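Local coordinates for protein putative archaeal ammonia monooxygenase subunit B (Candidatus Nitrosocaldus yellowstonii, PDB 4O65) that binds copper through a cupredoxin-fold domain and is probably part of an ammonia-oxidising monooxygenase of an archaeon, at residues His128-Ile133 / Pro138-Gly143; Arg33-Ser38 / Leu43-Ala48; Cys51-Ala54 / Asp58-Ile61. All blocks are in the same frame, centred on the assembly; numbering follows the deposited sequence.

The three contacts follow one another along the chain without interleaving: 33-38 / 43-48, then 51-54 / 58-61, then 128-133 / 138-143. Contact 1 carries copper through H128, joined at the metal by H126. Contacts 2 and 3, away from the copper site, adjoin in sequence, their centres about 14 Å apart on the same side of the chain's centre; the chain passes from the helical pair 27-35 and 40-47 through the loop of C51 into strand 59-68. Contact 1 lies on the opposite side, its centre about 21 Å from that of contact 3 and about 31 Å from that of contact 2. Neither touches it; the nearest atoms of contacts 1 and 3 are about 8 Å apart.

Contact 1 (His128-Ile133 / Pro138-Gly143); sequences HTQLNI and PGLGPG. Unlike the reference sequence in segment 128-133: I133 (reference Val). With CU (copper (II) ion), chain B.
H128 and G141 meet at the copper end of a β hairpin, where strand 123-133 runs antiparallel to strand 137-149. CB of H128 points toward segment 138-143 and lies near G141 O; chi1 of -60° sets CG beside the backbone N, where it too nears G141 O and has G143 CA above it. At ND1 a short hydrogen bond reaches G141 O (2.6 Å, N-H...O 163°); the oxygen lies at the ring edge, close to the imidazole plane. CE1 passes 3.4 Å from CA of G143, which sits over one ring face as a CH-pi partner, 3.5 Å from the ring centroid. CD2, on the other flank, also lies below G143 CA and next to the metal. NE2, at the far tip, binds copper at 2.0 Å. The carbonyl of G141 thus fixes the rotation of the ring and would be expected to polarise it toward the metal. A water and H126 ND1 are further copper ligands.

Beyond this site the hairpin is closed by backbone bonds: G141 N to T129 O at 2.9 Å, L131 N to G139 O at 2.8 Å, and G139 N back to L131 O. L131 faces strands 12-19 and 59-68, between the sheets. Q130 and L140 share the other face, side by side, with CB of Q130 3.8 Å from CD2 of L140. There the extended Q130 chain takes a bond from N132 ND2 to its OE1 (2.9 Å). The hairpin bears the copper site of the cupredoxin domain, H128 and H126 both lying on strand 123-133.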
loop_
_atom_site.group_PDB
_atom_site.type_symbol
_atom_site.label_atom_id
_atom_site.label_comp_id
_atom_site.label_asym_id
_atom_site.label_seq_id
_atom_site.Cartn_x
_atom_site.Cartn_y
_atom_site.Cartn_z
ATOM N N HIS A 128 7.705 -4.713 -1.098
ATOM C CA HIS A 128 8.577 -3.741 -1.776
ATOM C C HIS A 128 7.728 -2.647 -2.297
ATOM O O HIS A 128 6.621 -2.876 -2.843
ATOM C CB HIS A 128 9.210 -4.346 -3.033
ATOM C CG HIS A 128 10.065 -5.568 -2.791
ATOM N ND1 HIS A 128 11.424 -5.571 -3.001
ATOM C CD2 HIS A 128 9.707 -6.911 -2.480
ATOM C CE1 HIS A 128 11.916 -6.833 -2.763
ATOM N NE2 HIS A 128 10.865 -7.642 -2.461
ATOM N N THR A 129 8.260 -1.437 -2.245
ATOM C CA THR A 129 7.656 -0.383 -3.086
ATOM C C THR A 129 7.778 -0.799 -4.556
ATOM O O THR A 129 8.864 -1.188 -5.008
ATOM C CB THR A 129 8.409 0.954 -2.917
ATOM O OG1 THR A 129 8.307 1.360 -1.546
ATOM C CG2 THR A 129 7.757 2.029 -3.789
ATOM N N GLN A 130 6.688 -0.677 -5.317
ATOM C CA GLN A 130 6.773 -0.922 -6.769
ATOM C C GLN A 130 6.458 0.347 -7.543
ATOM O O GLN A 130 5.380 0.950 -7.380
ATOM C CB GLN A 130 5.706 -2.006 -7.123
ATOM C CG GLN A 130 5.701 -2.287 -8.635
ATOM C CD GLN A 130 4.779 -3.397 -9.055
ATOM O OE1 GLN A 130 4.213 -3.384 -10.225
ATOM N NE2 GLN A 130 4.612 -4.366 -8.197
ATOM N N LEU A 131 7.405 0.798 -8.381
ATOM C CA LEU A 131 7.123 1.948 -9.229
ATOM C C LEU A 131 6.828 1.434 -10.610
ATOM O O LEU A 131 7.528 0.516 -11.076
ATOM C CB LEU A 131 8.391 2.845 -9.263
ATOM C CG LEU A 131 8.219 4.118 -10.105
ATOM C CD1 LEU A 131 7.158 5.030 -9.508
ATOM C CD2 LEU A 131 9.592 4.830 -10.303
ATOM N N ASN A 132 5.797 1.974 -11.288
ATOM C CA ASN A 132 5.611 1.706 -12.715
ATOM C C ASN A 132 5.767 2.961 -13.502
ATOM O O ASN A 132 5.066 3.933 -13.245
ATOM C CB ASN A 132 4.271 1.074 -13.015
ATOM C CG ASN A 132 4.365 -0.436 -12.871
ATOM O OD1 ASN A 132 4.896 -1.180 -13.779
ATOM N ND2 ASN A 132 4.038 -0.857 -11.712
ATOM N N ILE A 133 6.759 2.952 -14.389
ATOM C CA ILE A 133 7.024 4.110 -15.220
ATOM C C ILE A 133 6.283 3.855 -16.536
ATOM O O ILE A 133 6.541 2.836 -17.211
ATOM C CB ILE A 133 8.521 4.270 -15.501
ATOM C CG1 ILE A 133 9.268 4.413 -14.146
ATOM C CG2 ILE A 133 8.711 5.472 -16.476
ATOM C CD1 ILE A 133 10.761 4.238 -14.256
ATOM N N PRO A 138 8.784 -1.534 -14.662
ATOM C CA PRO A 138 8.749 -1.491 -13.199
ATOM C C PRO A 138 10.129 -1.211 -12.589
ATOM O O PRO A 138 11.201 -1.326 -13.246
ATOM C CB PRO A 138 8.348 -2.940 -12.821
ATOM C CG PRO A 138 9.110 -3.765 -13.895
ATOM C CD PRO A 138 8.891 -2.929 -15.164
ATOM N N GLY A 139 10.075 -0.753 -11.350
ATOM C CA GLY A 139 11.281 -0.729 -10.467
ATOM C C GLY A 139 10.785 -1.174 -9.125
ATOM O O GLY A 139 9.619 -0.850 -8.719
ATOM N N LEU A 140 11.612 -1.934 -8.397
ATOM C CA LEU A 140 11.237 -2.368 -7.048
ATOM C C LEU A 140 12.259 -1.845 -6.055
ATOM O O LEU A 140 13.484 -1.919 -6.322
ATOM C CB LEU A 140 11.254 -3.892 -6.945
ATOM C CG LEU A 140 10.166 -4.607 -7.786
ATOM C CD1 LEU A 140 10.317 -6.109 -7.575
ATOM C CD2 LEU A 140 8.780 -4.198 -7.355
ATOM N N GLY A 141 11.781 -1.324 -4.933
ATOM C CA GLY A 141 12.723 -0.924 -3.873
ATOM C C GLY A 141 13.130 -2.183 -3.092
ATOM O O GLY A 141 12.663 -3.303 -3.362
ATOM N N PRO A 142 13.993 -2.006 -2.089
ATOM C CA PRO A 142 14.508 -3.069 -1.234
ATOM C C PRO A 142 13.328 -3.738 -0.511
ATOM O O PRO A 142 12.348 -3.098 -0.174
ATOM C CB PRO A 142 15.317 -2.280 -0.157
ATOM C CG PRO A 142 15.674 -1.011 -0.781
ATOM C CD PRO A 142 14.596 -0.692 -1.800
ATOM N N GLY A 143 13.377 -5.030 -0.319
ATOM C CA GLY A 143 12.191 -5.616 0.360
ATOM C C GLY A 143 12.273 -5.462 1.871
ATOM O O GLY A 143 13.326 -5.106 2.406
HETATM CU CU CU B . 10.936 -9.477 -1.695
HETATM O O HOH W 1 10.335 -10.802 -3.188
#

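Contact 2 (Arg33-Ser38 / Leu43-Ala48)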
loop_
_atom_site.group_PDB
_atom_site.type_symbol
_atom_site.label_atom_id
_atom_site.label_comp_id
_atom_site.label_asym_id
_atom_site.label_seq_id
_atom_site.Cartn_x
_atom_site.Cartn_y
_atom_site.Cartn_z
ATOM N N ARG A 33 -11.197 -6.799 17.692
ATOM C CA ARG A 33 -10.597 -6.421 19.003
ATOM C C ARG A 33 -11.231 -5.108 19.473
ATOM O O ARG A 33 -11.485 -4.893 20.665
ATOM C CB ARG A 33 -9.053 -6.241 18.874
ATOM C CG ARG A 33 -8.378 -7.619 18.720
ATOM C CD ARG A 33 -6.848 -7.571 18.679
ATOM N NE ARG A 33 -6.312 -8.901 18.365
ATOM C CZ ARG A 33 -5.014 -9.245 18.343
ATOM N NH1 ARG A 33 -4.074 -8.375 18.655
ATOM N NH2 ARG A 33 -4.662 -10.491 18.010
ATOM N N THR A 34 -11.562 -4.257 18.509
ATOM C CA THR A 34 -11.948 -2.848 18.824
ATOM C C THR A 34 -13.448 -2.677 18.993
ATOM O O THR A 34 -13.910 -1.985 19.921
ATOM C CB THR A 34 -11.469 -1.941 17.671
ATOM O OG1 THR A 34 -10.040 -2.072 17.584
ATOM C CG2 THR A 34 -11.798 -0.419 17.970
ATOM N N PHE A 35 -14.184 -3.335 18.088
ATOM C CA PHE A 35 -15.667 -3.259 17.986
ATOM C C PHE A 35 -16.399 -4.521 18.362
ATOM O O PHE A 35 -17.580 -4.464 18.623
ATOM C CB PHE A 35 -16.097 -2.808 16.577
ATOM C CG PHE A 35 -15.599 -1.427 16.223
ATOM C CD1 PHE A 35 -16.194 -0.306 16.765
ATOM C CD2 PHE A 35 -14.545 -1.266 15.337
ATOM C CE1 PHE A 35 -15.768 0.968 16.494
ATOM C CE2 PHE A 35 -14.068 0.013 15.046
ATOM C CZ PHE A 35 -14.668 1.150 15.601
ATOM N N GLY A 36 -15.690 -5.638 18.440
ATOM C CA GLY A 36 -16.309 -6.887 18.835
ATOM C C GLY A 36 -16.732 -7.784 17.679
ATOM O O GLY A 36 -17.247 -8.876 17.892
ATOM N N ASN A 37 -16.540 -7.335 16.432
ATOM C CA ASN A 37 -16.982 -8.157 15.269
ATOM C C ASN A 37 -16.291 -7.603 14.046
ATOM O O ASN A 37 -15.805 -6.463 14.064
ATOM C CB ASN A 37 -18.537 -8.157 15.018
ATOM C CG ASN A 37 -19.088 -6.825 14.529
ATOM O OD1 ASN A 37 -19.002 -6.440 13.311
ATOM N ND2 ASN A 37 -19.685 -6.086 15.446
ATOM N N SER A 38 -16.233 -8.406 12.990
ATOM C CA SER A 38 -15.598 -7.932 11.727
ATOM C C SER A 38 -16.582 -7.909 10.511
ATOM O O SER A 38 -16.196 -8.217 9.375
ATOM C CB SER A 38 -14.396 -8.838 11.426
ATOM O OG SER A 38 -14.834 -10.194 11.374
ATOM N N LEU A 43 -16.130 -3.028 9.397
ATOM C CA LEU A 43 -14.901 -2.749 8.600
ATOM C C LEU A 43 -14.972 -1.313 8.022
ATOM O O LEU A 43 -13.928 -0.620 7.898
ATOM C CB LEU A 43 -14.752 -3.847 7.534
ATOM C CG LEU A 43 -14.460 -5.272 8.004
ATOM C CD1 LEU A 43 -14.481 -6.260 6.816
ATOM C CD2 LEU A 43 -13.154 -5.443 8.811
ATOM N N LYS A 44 -16.157 -0.846 7.644
ATOM C CA LYS A 44 -16.314 0.582 7.270
ATOM C C LYS A 44 -16.065 1.592 8.389
ATOM O O LYS A 44 -15.551 2.671 8.141
ATOM C CB LYS A 44 -17.697 0.831 6.630
ATOM C CG LYS A 44 -17.864 0.038 5.342
ATOM C CD LYS A 44 -19.226 0.296 4.739
ATOM C CE LYS A 44 -19.200 -0.012 3.240
ATOM N NZ LYS A 44 -20.591 -0.162 2.692
ATOM N N GLN A 45 -16.346 1.223 9.636
ATOM C CA GLN A 45 -16.014 2.073 10.761
ATOM C C GLN A 45 -14.472 2.129 10.916
ATOM O O GLN A 45 -13.942 3.164 11.326
ATOM C CB GLN A 45 -16.595 1.545 12.052
ATOM C CG GLN A 45 -18.125 1.526 12.028
ATOM C CD GLN A 45 -18.670 0.993 13.331
ATOM O OE1 GLN A 45 -18.931 -0.190 13.461
ATOM N NE2 GLN A 45 -18.761 1.861 14.323
ATOM N N VAL A 46 -13.815 1.014 10.655
ATOM C CA VAL A 46 -12.323 1.015 10.741
ATOM C C VAL A 46 -11.819 1.935 9.599
ATOM O O VAL A 46 -10.915 2.824 9.785
ATOM C CB VAL A 46 -11.743 -0.401 10.567
ATOM C CG1 VAL A 46 -10.207 -0.326 10.432
ATOM C CG2 VAL A 46 -12.132 -1.282 11.765
ATOM N N ASP A 47 -12.387 1.748 8.414
ATOM C CA ASP A 47 -11.954 2.594 7.256
ATOM C C ASP A 47 -12.080 4.077 7.543
ATOM O O ASP A 47 -11.221 4.894 7.083
ATOM C CB ASP A 47 -12.777 2.319 5.969
ATOM C CG ASP A 47 -12.575 0.951 5.409
ATOM O OD1 ASP A 47 -11.574 0.284 5.690
ATOM O OD2 ASP A 47 -13.474 0.523 4.656
ATOM N N ALA A 48 -13.109 4.452 8.291
ATOM C CA ALA A 48 -13.346 5.830 8.675
ATOM C C ALA A 48 -12.203 6.444 9.505
ATOM O O ALA A 48 -12.025 7.675 9.535
ATOM C CB ALA A 48 -14.713 5.961 9.393
#
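F35 packs against Q45 and V46 where two short consecutive helices, 27-35 and 40-47, are joined by a turn, a helical excursion between strands 23-25 and 59-68 of the cupredoxin domain. The first helix ends at F35; G36 follows at positive phi (96°).

Apolar packing is made by the aromatic ring: CG of F35 is anti to the carbonyl carbon (chi1 -62°), which carries the ring across to the second helix. There its edge atom CE2 lies 4.0 Å from CG2 of V46, the methyl meeting the ring near its plane. V46 also touches F30 of the first helix.

The amide contact uses one ring face. Q45 extends beyond CG and brings NE2 to 3.8 Å from CE1 of F35, with OE1 over the rim of that face; ring and amide planes are 34° apart. T34 CG2 lies over the opposite face.

Among polar links, a salt bridge from D47 to K27 joins the two helices, and N37 OD1 bonds to T42 OG1 and D39 N at the turn; S38 OG bonds to E151, beyond the pair.

L43, in the second helix, sets its methyl CD1 3.6 Å from the carbonyl oxygen of S38 in the turn.

Contact 3 (Cys51-Ala54 / Asp58-Ile61)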
loop_
_atom_site.group_PDB
_atom_site.type_symbol
_atom_site.label_atom_id
_atom_site.label_comp_id
_atom_site.label_asym_id
_atom_site.label_seq_id
_atom_site.Cartn_x
_atom_site.Cartn_y
_atom_site.Cartn_z
ATOM N N CYS A 51 -5.652 6.886 7.681
ATOM C CA CYS A 51 -4.263 6.442 7.845
ATOM C C CYS A 51 -3.748 6.778 9.219
ATOM O O CYS A 51 -3.108 7.829 9.416
ATOM C CB CYS A 51 -3.342 7.104 6.818
ATOM S SG CYS A 51 -1.684 6.352 6.904
ATOM N N ASP A 52 -4.061 5.927 10.193
ATOM C CA ASP A 52 -3.772 6.232 11.587
ATOM C C ASP A 52 -3.207 4.981 12.237
ATOM O O ASP A 52 -3.927 4.301 12.985
ATOM C CB ASP A 52 -5.112 6.621 12.278
ATOM C CG ASP A 52 -4.937 7.182 13.694
ATOM O OD1 ASP A 52 -3.830 7.238 14.198
ATOM O OD2 ASP A 52 -5.973 7.539 14.314
ATOM N N PRO A 53 -1.934 4.616 11.916
ATOM C CA PRO A 53 -1.431 3.379 12.446
ATOM C C PRO A 53 -1.167 3.400 13.935
ATOM O O PRO A 53 -0.998 2.333 14.499
ATOM C CB PRO A 53 -0.103 3.188 11.644
ATOM C CG PRO A 53 0.368 4.601 11.427
ATOM C CD PRO A 53 -0.923 5.273 11.046
ATOM N N ALA A 54 -1.154 4.568 14.597
ATOM C CA ALA A 54 -1.058 4.586 16.059
ATOM C C ALA A 54 -2.312 4.021 16.689
ATOM O O ALA A 54 -2.244 3.382 17.750
ATOM C CB ALA A 54 -0.786 6.004 16.592
ATOM N N ASP A 58 -3.664 -2.515 11.913
ATOM C CA ASP A 58 -3.602 -3.131 10.590
ATOM C C ASP A 58 -2.920 -2.250 9.525
ATOM O O ASP A 58 -2.856 -2.652 8.335
ATOM C CB ASP A 58 -5.042 -3.475 10.080
ATOM C CG ASP A 58 -5.890 -2.259 9.893
ATOM O OD1 ASP A 58 -5.856 -1.345 10.793
ATOM O OD2 ASP A 58 -6.639 -2.225 8.889
ATOM N N VAL A 59 -2.423 -1.081 9.939
ATOM C CA VAL A 59 -1.976 -0.091 8.960
ATOM C C VAL A 59 -0.454 -0.058 8.847
ATOM O O VAL A 59 0.265 -0.018 9.847
ATOM C CB VAL A 59 -2.540 1.303 9.286
ATOM C CG1 VAL A 59 -1.875 2.396 8.448
ATOM C CG2 VAL A 59 -4.050 1.285 9.089
ATOM N N LEU A 60 -0.011 -0.049 7.602
ATOM C CA LEU A 60 1.417 0.119 7.211
ATOM C C LEU A 60 1.586 1.406 6.470
ATOM O O LEU A 60 0.840 1.666 5.490
ATOM C CB LEU A 60 1.796 -1.053 6.237
ATOM C CG LEU A 60 3.246 -0.934 5.677
ATOM C CD1 LEU A 60 4.288 -1.110 6.803
ATOM C CD2 LEU A 60 3.373 -2.079 4.648
ATOM N N ILE A 61 2.610 2.185 6.858
ATOM C CA ILE A 61 3.075 3.314 6.074
ATOM C C ILE A 61 4.446 2.991 5.460
ATOM O O ILE A 61 5.370 2.547 6.165
ATOM C CB ILE A 61 3.222 4.574 6.981
ATOM C CG1 ILE A 61 1.833 4.986 7.565
ATOM C CG2 ILE A 61 3.811 5.739 6.154
ATOM C CD1 ILE A 61 1.947 6.166 8.564
#
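The loop that leads from helix 40-47 into strand 59-68 of the cupredoxin domain folds back over the start of that strand, and it is tied down by the disulfide C51-C116. Contact between loop and strand is side-chain packing: P53 and C51 on the loop meet V59 and I61, alternate strand residues whose side chains both turn to the loop, while L60 between them points the other way.

The pyrrolidine ring of P53 touches both partners, through different atoms. Its CB makes an apolar contact with CG1 of V59 at 3.7 Å, and the same CB is in van der Waals contact with the carbonyl oxygen V59 O, also at 3.7 Å. CG, the next ring atom, meets CD1 of I61 at 3.6 Å, with CD of the ring close behind at 3.9 Å from that methyl. The side chains of P53 and I61 cross at about a right angle. V59 has CG1 anti to its backbone nitrogen (chi1 169°), the rotation that brings this methyl to the proline.

C51 supplies sulfur in place of a methyl. Its SG rests 3.8 Å from CG1 of I61 and 4.3 Å from CG1 of V59, so the half-cystine bridges the two strand residues beside the proline.

Charged neighbours lie at the margins: D52 pairs with R55 in the loop, and D58 with R56, D58 also bonding to S118. In its sheet, strand 59-68 lies between strands 12-19 and 110-119. C116 on strand 110-119 touches V59, and I94 on strand 91-97 touches both C51 and V59, so the loop packs over part of one face of this four-stranded antiparallel sheet, across V59, I61 and I94, with helix 40-47 preceding it in the chain.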